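Local coordinates for penicillin-binding protein (Bacillus halodurans, PDB 3TG9) that probably binds beta-lactams and related acyl substrates, as do other penicillin-binding proteins of the serine beta-lactamase family, at residues His6-Met11 with Phe30-Gly35; Lys15-Ala20 with Cys313-Ser318; Phe51-Gly56 with Ala230-Glu235; Val296-Ala301 with Ile309-Ala314. All coordinates share one frame; numbering follows the deposited sequence.

How the interactions relate
Three of the four contacts lie side by side at the strand 30-34 end of the large antiparallel sheet: interaction 1 lays helix 7-13 on strand 30-34, interaction 2 pairs strand 18-24 with 308-314, and interaction 4 pairs 308-314 with 296-303. Interactions 2 and 4 share Cys313 and Ala314, their centres about 9 Å apart. Along the chain the segments of interactions 1 and 2 alternate, interaction 3 falls between the two segments of interaction 2, and interaction 4 follows interaction 3, ending on the strand that interaction 2 uses. Pairing strands 18-24 and 308-314 brings the chain ends together. Interaction 3, centred about 8 Å from interaction 4, joins the probable active-site region around Ser55 to the sheet.

Interaction 1: His6-Met11 with Phe30-Gly35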
# COMPACT_ATOMS: atom_id res chain seq x y z
N HIS B 6 34.39 -3.52 6.69
CA HIS B 6 34.48 -2.39 7.60
C HIS B 6 33.23 -1.50 7.49
O HIS B 6 33.05 -0.57 8.28
CB HIS B 6 35.75 -1.59 7.33
CG HIS B 6 36.32 -0.93 8.54
ND1 HIS B 6 35.72 0.15 9.15
CD2 HIS B 6 37.43 -1.21 9.27
CE1 HIS B 6 36.44 0.51 10.20
NE2 HIS B 6 37.48 -0.30 10.30
N LEU B 7 32.38 -1.82 6.52
CA LEU B 7 31.08 -1.16 6.33
C LEU B 7 30.11 -1.29 7.51
O LEU B 7 29.31 -0.38 7.77
CB LEU B 7 30.41 -1.72 5.07
CG LEU B 7 31.25 -1.69 3.79
CD1 LEU B 7 30.60 -2.49 2.68
CD2 LEU B 7 31.42 -0.25 3.37
N HIS B 8 30.18 -2.41 8.22
CA HIS B 8 29.22 -2.67 9.30
C HIS B 8 29.28 -1.58 10.37
O HIS B 8 28.24 -1.09 10.85
CB HIS B 8 29.48 -4.04 9.92
CG HIS B 8 29.42 -5.17 8.93
ND1 HIS B 8 28.32 -5.99 8.80
CD2 HIS B 8 30.33 -5.60 8.02
CE1 HIS B 8 28.56 -6.89 7.86
NE2 HIS B 8 29.77 -6.68 7.37
N THR B 9 30.50 -1.22 10.75
CA THR B 9 30.73 -0.21 11.78
C THR B 9 30.21 1.13 11.30
O THR B 9 29.63 1.90 12.07
CB THR B 9 32.22 -0.07 12.09
OG1 THR B 9 32.77 -1.36 12.40
CG2 THR B 9 32.43 0.86 13.26
N ILE B 10 30.44 1.41 10.03
CA ILE B 10 29.99 2.67 9.44
C ILE B 10 28.47 2.78 9.55
O ILE B 10 27.93 3.79 10.02
CB ILE B 10 30.43 2.79 7.97
CG1 ILE B 10 31.95 3.02 7.89
CG2 ILE B 10 29.69 3.93 7.28
CD1 ILE B 10 32.56 2.71 6.52
N MET B 11 27.77 1.74 9.11
CA MET B 11 26.31 1.73 9.14
C MET B 11 25.74 1.73 10.56
O MET B 11 24.72 2.37 10.83
CB MET B 11 25.77 0.58 8.30
CG MET B 11 25.91 0.87 6.82
SD MET B 11 25.37 -0.43 5.74
CE MET B 11 23.60 -0.36 6.03
N PHE B 30 33.18 -5.43 -0.43
CA PHE B 30 32.70 -5.55 0.93
C PHE B 30 31.21 -5.22 0.89
O PHE B 30 30.82 -4.16 0.38
CB PHE B 30 33.40 -4.55 1.86
CG PHE B 30 34.84 -4.89 2.16
CD1 PHE B 30 35.27 -5.07 3.47
CD2 PHE B 30 35.78 -4.98 1.14
CE1 PHE B 30 36.59 -5.35 3.76
CE2 PHE B 30 37.11 -5.27 1.42
CZ PHE B 30 37.51 -5.46 2.74
N ILE B 31 30.37 -6.11 1.41
CA ILE B 31 28.94 -5.86 1.43
C ILE B 31 28.39 -5.97 2.84
O ILE B 31 28.72 -6.91 3.56
CB ILE B 31 28.19 -6.85 0.53
CG1 ILE B 31 28.87 -6.92 -0.84
CG2 ILE B 31 26.71 -6.45 0.42
CD1 ILE B 31 28.07 -7.66 -1.88
N ALA B 32 27.57 -5.02 3.24
CA ALA B 32 27.06 -5.00 4.61
C ALA B 32 25.60 -4.56 4.70
O ALA B 32 25.21 -3.50 4.19
CB ALA B 32 27.94 -4.11 5.48
N SER B 33 24.79 -5.37 5.38
CA SER B 33 23.39 -5.03 5.59
C SER B 33 23.10 -4.74 7.06
O SER B 33 23.71 -5.33 7.94
CB SER B 33 22.49 -6.13 5.06
OG SER B 33 22.71 -6.33 3.68
N LEU B 34 22.17 -3.81 7.30
CA LEU B 34 21.72 -3.51 8.66
C LEU B 34 20.23 -3.16 8.67
O LEU B 34 19.64 -2.86 7.63
CB LEU B 34 22.54 -2.36 9.25
CG LEU B 34 22.41 -2.06 10.75
CD1 LEU B 34 22.99 -3.20 11.59
CD2 LEU B 34 23.10 -0.75 11.08
N GLY B 35 19.61 -3.20 9.85
CA GLY B 35 18.22 -2.83 10.00
C GLY B 35 17.27 -3.83 9.36
O GLY B 35 17.69 -4.90 8.91
O HOH W 1 30.36 -8.20 5.11
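The amino-terminal helix 7-13 lies on the edge strand 30-34 of the large antiparallel sheet, a packing of terminal helix on sheet familiar in serine beta-lactamase folds, and Leu7, His8 and Met11 meet the strand's Phe30, Ala32 and Leu34. Ala32 is the centre of the contact. Its small methyl lets the helix come close: Leu7 CB lies 3.5 Å from Ala32 CB, tighter than an ordinary carbon contact. Ala32 CB also sits over the middle of the His8 ring, 3.6 Å from its centroid and only 6° from the ring normal, a CH-pi contact. At the edge of that imidazole, in its plane, a water lies 2.8 Å from His8 NE2 and donates to Ile31 O at 2.6 Å, so one water links the helix side chain to the strand backbone. Farther along, Leu7 CG approaches Phe30 CB at 4.1 Å. Leu7 also reaches inward to Ile327, as befits an apolar residue wedged between the strand and helix 320-330. Met11 and Leu34 run alongside each other, pointing opposite ways. The Met11 chain is extended to SD and then bends (chi3 69°), which turns its methyl along the strand toward Leu34: Met11 SD stands 3.4 Å from Ala32 O, and Met11 CE is 3.9 Å from Leu34 CB.

Interaction 2: Lys15-Ala20 with Cys313-Ser318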
# COMPACT_ATOMS: atom_id res chain seq x y z
N LYS B 15 23.55 4.50 12.10
CA LYS B 15 22.24 3.88 12.28
C LYS B 15 21.50 3.80 10.95
O LYS B 15 20.38 4.30 10.82
CB LYS B 15 21.39 4.68 13.28
CG LYS B 15 22.12 5.12 14.54
CD LYS B 15 22.63 3.94 15.34
CE LYS B 15 23.47 4.40 16.52
NZ LYS B 15 24.05 3.25 17.28
N LEU B 16 22.12 3.16 9.96
CA LEU B 16 21.53 3.10 8.63
C LEU B 16 20.90 1.74 8.36
O LEU B 16 21.60 0.73 8.33
CB LEU B 16 22.56 3.41 7.53
CG LEU B 16 21.98 3.47 6.11
CD1 LEU B 16 21.10 4.70 5.96
CD2 LEU B 16 23.07 3.48 5.06
N SER B 17 19.59 1.75 8.14
CA SER B 17 18.89 0.55 7.70
C SER B 17 18.95 0.45 6.18
O SER B 17 18.34 1.25 5.47
CB SER B 17 17.44 0.56 8.17
OG SER B 17 16.73 -0.54 7.62
N GLY B 18 19.71 -0.52 5.70
CA GLY B 18 19.80 -0.78 4.28
C GLY B 18 20.97 -1.70 3.99
O GLY B 18 21.34 -2.53 4.83
N THR B 19 21.55 -1.55 2.80
CA THR B 19 22.72 -2.32 2.39
C THR B 19 23.75 -1.42 1.69
O THR B 19 23.42 -0.75 0.70
CB THR B 19 22.33 -3.45 1.44
OG1 THR B 19 21.51 -4.40 2.15
CG2 THR B 19 23.57 -4.16 0.90
N ALA B 20 24.97 -1.41 2.21
CA ALA B 20 26.07 -0.69 1.57
C ALA B 20 27.05 -1.65 0.90
O ALA B 20 27.19 -2.80 1.32
CB ALA B 20 26.80 0.19 2.58
N CYS B 313 22.31 1.68 -0.40
CA CYS B 313 20.85 1.59 -0.49
C CYS B 313 20.26 1.65 0.91
O CYS B 313 20.78 1.02 1.83
CB CYS B 313 20.44 0.29 -1.18
SG CYS B 313 20.91 0.14 -2.91
N ALA B 314 19.19 2.41 1.09
CA ALA B 314 18.53 2.46 2.39
C ALA B 314 17.01 2.53 2.26
O ALA B 314 16.49 3.25 1.40
CB ALA B 314 19.04 3.62 3.21
N ASN B 315 16.30 1.80 3.13
CA ASN B 315 14.84 1.87 3.19
C ASN B 315 14.38 2.79 4.31
O ASN B 315 13.43 2.50 5.02
CB ASN B 315 14.18 0.48 3.26
CG ASN B 315 14.41 -0.25 4.59
OD1 ASN B 315 15.51 -0.22 5.16
ND2 ASN B 315 13.36 -0.93 5.09
N GLN B 316 15.10 3.90 4.47
CA GLN B 316 14.67 5.01 5.33
C GLN B 316 14.93 6.31 4.58
O GLN B 316 15.57 6.32 3.52
CB GLN B 316 15.43 5.01 6.65
CG GLN B 316 16.92 5.27 6.49
CD GLN B 316 17.67 5.21 7.81
OE1 GLN B 316 17.94 4.13 8.34
NE2 GLN B 316 18.02 6.38 8.35
N SER B 317 14.44 7.42 5.13
CA SER B 317 14.41 8.68 4.40
C SER B 317 15.77 9.40 4.21
O SER B 317 15.99 10.05 3.20
CB SER B 317 13.38 9.62 5.03
OG SER B 317 12.06 9.13 4.79
N SER B 318 16.68 9.27 5.18
CA SER B 318 18.00 9.90 5.04
C SER B 318 19.11 9.08 5.68
O SER B 318 18.85 8.17 6.47
CB SER B 318 17.98 11.31 5.64
OG SER B 318 17.49 11.28 6.97
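Gly18 and Thr19 pair antiparallel with Ala314 and Cys313, joining strands 18-24 and 308-314 next to the edge strand 30-34 of the large sheet, the first and last of its strands along the chain. Thr19 and Cys313 form the hydrogen-bonded pair: Thr19 N donates to Cys313 O and Cys313 N to Thr19 O, both at 2.9 Å. Next to it, in the non-hydrogen-bonded pair, Gly18 CA comes within 4.0 Å of Ala314 CA. Glycine suits so close an approach, because it has no side chain to crowd the neighbouring strand and can adopt its unusual extended backbone angles.

Past the last bridge one more backbone bond, Asn315 N to Ser17 O at 3.2 Å, continues the pairing, and side chains then add to it. Ser17 OG, anti to its own backbone N (chi1 174°), swings toward Asn315 OD1 and donates to it at 2.8 Å, in the carbonyl plane and on a lone pair. Asn45 ND2 also donates to Asn315 OD1, while Asn315 ND2 is held by the carbonyls of Leu203 and Phe36; the whole amide is thus fixed in rotation, a good use of a residue with both donor and acceptor. On the side of the sheet that carries the Ala314 methyl, Leu16 CD1 packs 3.6 Å from Ala314 CB, and Leu16 crosses the amide end of Gln316 at a slant. Gln316 CG lies between its backbone N and carbonyl carbon, and the chain beyond is extended, carrying OE1 across the gap to Ser17 N, which donates at 2.9 Å in an almost straight bond of 172°.

Interaction 3: Phe51-Gly56 with Ala230-Glu235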
# COMPACT_ATOMS: atom_id res chain seq x y z
N PHE B 51 16.05 -2.66 -3.02
CA PHE B 51 15.71 -1.35 -2.49
C PHE B 51 15.26 -0.42 -3.61
O PHE B 51 15.82 -0.46 -4.71
CB PHE B 51 16.91 -0.73 -1.79
CG PHE B 51 17.35 -1.45 -0.55
CD1 PHE B 51 16.88 -1.06 0.69
CD2 PHE B 51 18.25 -2.50 -0.62
CE1 PHE B 51 17.29 -1.71 1.84
CE2 PHE B 51 18.67 -3.15 0.52
CZ PHE B 51 18.19 -2.75 1.75
N GLY B 52 14.26 0.41 -3.34
CA GLY B 52 13.90 1.48 -4.25
C GLY B 52 15.01 2.51 -4.22
O GLY B 52 15.62 2.72 -3.17
N ILE B 53 15.29 3.15 -5.36
CA ILE B 53 16.41 4.09 -5.44
C ILE B 53 16.05 5.51 -5.88
O ILE B 53 16.94 6.34 -6.14
CB ILE B 53 17.54 3.53 -6.34
CG1 ILE B 53 17.14 3.59 -7.82
CG2 ILE B 53 17.88 2.08 -5.96
CD1 ILE B 53 18.20 2.99 -8.75
N ALA B 54 14.75 5.80 -5.96
CA ALA B 54 14.30 7.14 -6.32
C ALA B 54 14.99 7.61 -7.59
O ALA B 54 15.09 6.85 -8.56
CB ALA B 54 14.56 8.09 -5.17
N SER B 55 15.49 8.85 -7.59
CA SER B 55 16.19 9.44 -8.74
C SER B 55 17.47 8.74 -9.19
O SER B 55 18.04 9.07 -10.23
CB SER B 55 16.51 10.92 -8.49
OG SER B 55 15.35 11.73 -8.54
N GLY B 56 17.97 7.78 -8.42
CA GLY B 56 19.15 7.06 -8.83
C GLY B 56 19.04 6.51 -10.24
O GLY B 56 20.03 6.42 -10.96
N ALA B 230 12.98 2.86 -9.40
CA ALA B 230 13.35 1.48 -9.72
C ALA B 230 13.97 0.79 -8.50
O ALA B 230 14.39 1.45 -7.55
CB ALA B 230 14.31 1.43 -10.89
N TYR B 231 14.01 -0.55 -8.54
CA TYR B 231 14.57 -1.34 -7.45
C TYR B 231 15.82 -2.08 -7.91
O TYR B 231 15.87 -2.58 -9.02
CB TYR B 231 13.56 -2.38 -6.96
CG TYR B 231 12.36 -1.83 -6.19
CD1 TYR B 231 12.31 -1.89 -4.80
CD2 TYR B 231 11.26 -1.29 -6.85
CE1 TYR B 231 11.23 -1.40 -4.08
CE2 TYR B 231 10.14 -0.80 -6.13
CZ TYR B 231 10.14 -0.87 -4.75
OH TYR B 231 9.06 -0.40 -4.03
N VAL B 232 16.83 -2.14 -7.05
CA VAL B 232 18.00 -2.96 -7.31
C VAL B 232 18.52 -3.48 -5.98
O VAL B 232 18.10 -3.01 -4.92
CB VAL B 232 19.14 -2.15 -7.97
CG1 VAL B 232 18.69 -1.54 -9.29
CG2 VAL B 232 19.65 -1.08 -7.02
N THR B 233 19.43 -4.45 -6.06
CA THR B 233 20.26 -4.84 -4.92
C THR B 233 21.57 -4.08 -5.06
O THR B 233 21.92 -3.64 -6.16
CB THR B 233 20.58 -6.34 -4.96
OG1 THR B 233 21.29 -6.63 -6.18
CG2 THR B 233 19.31 -7.18 -4.90
N ALA B 234 22.31 -3.93 -3.96
CA ALA B 234 23.58 -3.21 -3.97
C ALA B 234 24.50 -3.74 -5.06
O ALA B 234 25.13 -2.96 -5.80
CB ALA B 234 24.27 -3.31 -2.61
N GLU B 235 24.59 -5.06 -5.16
CA GLU B 235 25.50 -5.70 -6.11
C GLU B 235 25.04 -5.59 -7.56
O GLU B 235 25.86 -5.50 -8.46
CB GLU B 235 25.78 -7.15 -5.72
CG GLU B 235 26.85 -7.78 -6.59
CD GLU B 235 27.33 -9.13 -6.06
OE1 GLU B 235 26.66 -9.68 -5.15
OE2 GLU B 235 28.36 -9.62 -6.57
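Tyr231 lays its ring against Gly52, so that Gly52 CA lies over one face, 4.1 Å from the centroid of the Tyr231 ring and offset toward the rim, a CH-pi contact. The ring packs on the Gly52 backbone as well, with Tyr231 CD1 3.4 Å from Gly52 N. Phe192 meets the ring too, its plane turned by about 30°. On the other face of this two-stranded antiparallel pairing Phe51 and Val232 project together. Val232 O sits beyond the edge of the Phe51 ring, near its plane, and that ring is directed at Thr19 and Cys313 of the large sheet. Ile53 and Val232 cross at about a right angle. With chi1 at 73°, Ile53 CG1 falls between the backbone N and the carbonyl carbon, and CG2 stands beside the N, where it meets Val232 CG2 at 3.8 Å; these branched apolar chains fill the buried corner, where Ile53 goes on to pack against Phe298.

Backbone bonds hold the two strands in register. Phe51 N donates to Val232 O at 2.8 Å in a nearly straight bond of 174°, and Val232 N returns a bond to Phe51 O at 3.1 Å. Two residues on, Ile53 N donates to Ala230 O at 2.9 Å, approaching almost end-on to the carbonyl. These three bonds satisfy the buried carbonyls of Phe51, Val232 and Ala230 and fix the path of the chain as far as Ile53, two residues before Ser55, probably the nucleophile of the SxxK motif.

Interaction 4: Val296-Ala301 with Ile309-Ala314; sequences VCFHSA and IVVVCA
Phe298 and Cys313 meet across a long antiparallel ladder, the hairpin of strands 296-303 and 308-314: Cys313 SG lies at the edge of the Phe298 ring, 4.9 Å from its centroid and 80° off the ring normal, a sulfur-aromatic contact. The ring is set with CG anti to the backbone N (chi1 175°), which directs it toward the neighbouring strand, where Phe298 CE1 also touches Val311 CG1 at 4.1 Å. On the opposite face Cys297 SG packs 3.6 Å from Ala314 CB.

Backbone bonds position these pairs. Val312 N donates to His299 O at 2.7 Å, whereas the bond from Cys297 N to Ala314 O, at 3.3 Å, is weak. Val310 O is gripped twice, by Ala301 N at 3.0 Å and by Ser300 OG at 2.7 Å, the hydroxyl lying in the carbonyl plane on a lone pair.

Farther out, helix 234-245 lies over Ser300 and Val311, while helix 320-330 meets Val310 and Val312; beta-branched valines suit this buried strand between the two layers. Because Ser300 gives its proton to Val310 O, its oxygen can accept from Trp241 NE1, so one buried hydroxyl ties the sheet to helix 234-245.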
# COMPACT_ATOMS: atom_id res chain seq x y z
N VAL B 296 12.97 6.41 1.44
CA VAL B 296 14.02 5.98 0.52
C VAL B 296 15.19 6.96 0.45
O VAL B 296 14.97 8.17 0.32
CB VAL B 296 13.49 5.88 -0.91
CG1 VAL B 296 14.62 5.64 -1.88
CG2 VAL B 296 12.43 4.78 -1.01
N CYS B 297 16.41 6.45 0.51
CA CYS B 297 17.58 7.24 0.09
C CYS B 297 18.65 6.33 -0.52
O CYS B 297 18.68 5.12 -0.29
CB CYS B 297 18.14 8.11 1.23
SG CYS B 297 18.80 7.21 2.64
N PHE B 298 19.52 6.92 -1.33
CA PHE B 298 20.39 6.15 -2.21
C PHE B 298 21.55 7.03 -2.67
O PHE B 298 21.34 8.16 -3.10
CB PHE B 298 19.59 5.68 -3.42
CG PHE B 298 20.40 4.96 -4.47
CD1 PHE B 298 20.88 3.68 -4.24
CD2 PHE B 298 20.65 5.56 -5.69
CE1 PHE B 298 21.60 3.00 -5.21
CE2 PHE B 298 21.36 4.89 -6.67
CZ PHE B 298 21.84 3.61 -6.42
N HIS B 299 22.76 6.51 -2.57
CA HIS B 299 23.94 7.16 -3.15
C HIS B 299 24.81 6.10 -3.75
O HIS B 299 25.05 5.07 -3.13
CB HIS B 299 24.75 7.92 -2.09
CG HIS B 299 24.27 9.31 -1.84
ND1 HIS B 299 23.45 9.64 -0.79
CD2 HIS B 299 24.49 10.46 -2.52
CE1 HIS B 299 23.18 10.93 -0.82
NE2 HIS B 299 23.80 11.45 -1.87
N SER B 300 25.27 6.34 -4.97
CA SER B 300 26.16 5.39 -5.61
C SER B 300 27.13 6.12 -6.53
O SER B 300 26.78 7.15 -7.11
CB SER B 300 25.36 4.35 -6.39
OG SER B 300 26.14 3.20 -6.65
N ALA B 301 28.35 5.59 -6.65
CA ALA B 301 29.40 6.29 -7.36
C ALA B 301 30.45 5.36 -7.94
O ALA B 301 30.68 4.27 -7.43
CB ALA B 301 30.05 7.32 -6.45
N ILE B 309 33.94 1.42 -6.64
CA ILE B 309 32.48 1.50 -6.74
C ILE B 309 31.92 1.48 -5.33
O ILE B 309 32.31 0.65 -4.52
CB ILE B 309 31.89 0.31 -7.52
CG1 ILE B 309 32.34 0.32 -8.98
CG2 ILE B 309 30.37 0.33 -7.46
CD1 ILE B 309 31.93 -0.94 -9.74
N VAL B 310 31.04 2.43 -5.05
CA VAL B 310 30.31 2.45 -3.78
C VAL B 310 28.80 2.45 -4.07
O VAL B 310 28.34 3.06 -5.03
CB VAL B 310 30.69 3.65 -2.89
CG1 VAL B 310 29.89 3.65 -1.59
CG2 VAL B 310 32.18 3.63 -2.59
N VAL B 311 28.05 1.71 -3.27
CA VAL B 311 26.60 1.67 -3.41
C VAL B 311 26.03 1.74 -2.02
O VAL B 311 26.37 0.92 -1.17
CB VAL B 311 26.12 0.37 -4.08
CG1 VAL B 311 24.62 0.40 -4.25
CG2 VAL B 311 26.80 0.17 -5.43
N VAL B 312 25.20 2.73 -1.75
CA VAL B 312 24.48 2.78 -0.49
C VAL B 312 22.97 2.79 -0.74
O VAL B 312 22.43 3.77 -1.25
CB VAL B 312 24.90 3.99 0.37
CG1 VAL B 312 24.24 3.93 1.73
CG2 VAL B 312 26.43 4.01 0.53
N CYS B 313 22.31 1.68 -0.40
CA CYS B 313 20.85 1.59 -0.49
C CYS B 313 20.26 1.65 0.91
O CYS B 313 20.78 1.02 1.83
CB CYS B 313 20.44 0.29 -1.18
SG CYS B 313 20.91 0.14 -2.91
N ALA B 314 19.19 2.41 1.09
CA ALA B 314 18.53 2.46 2.39
C ALA B 314 17.01 2.53 2.26
O ALA B 314 16.49 3.25 1.40
CB ALA B 314 19.04 3.62 3.21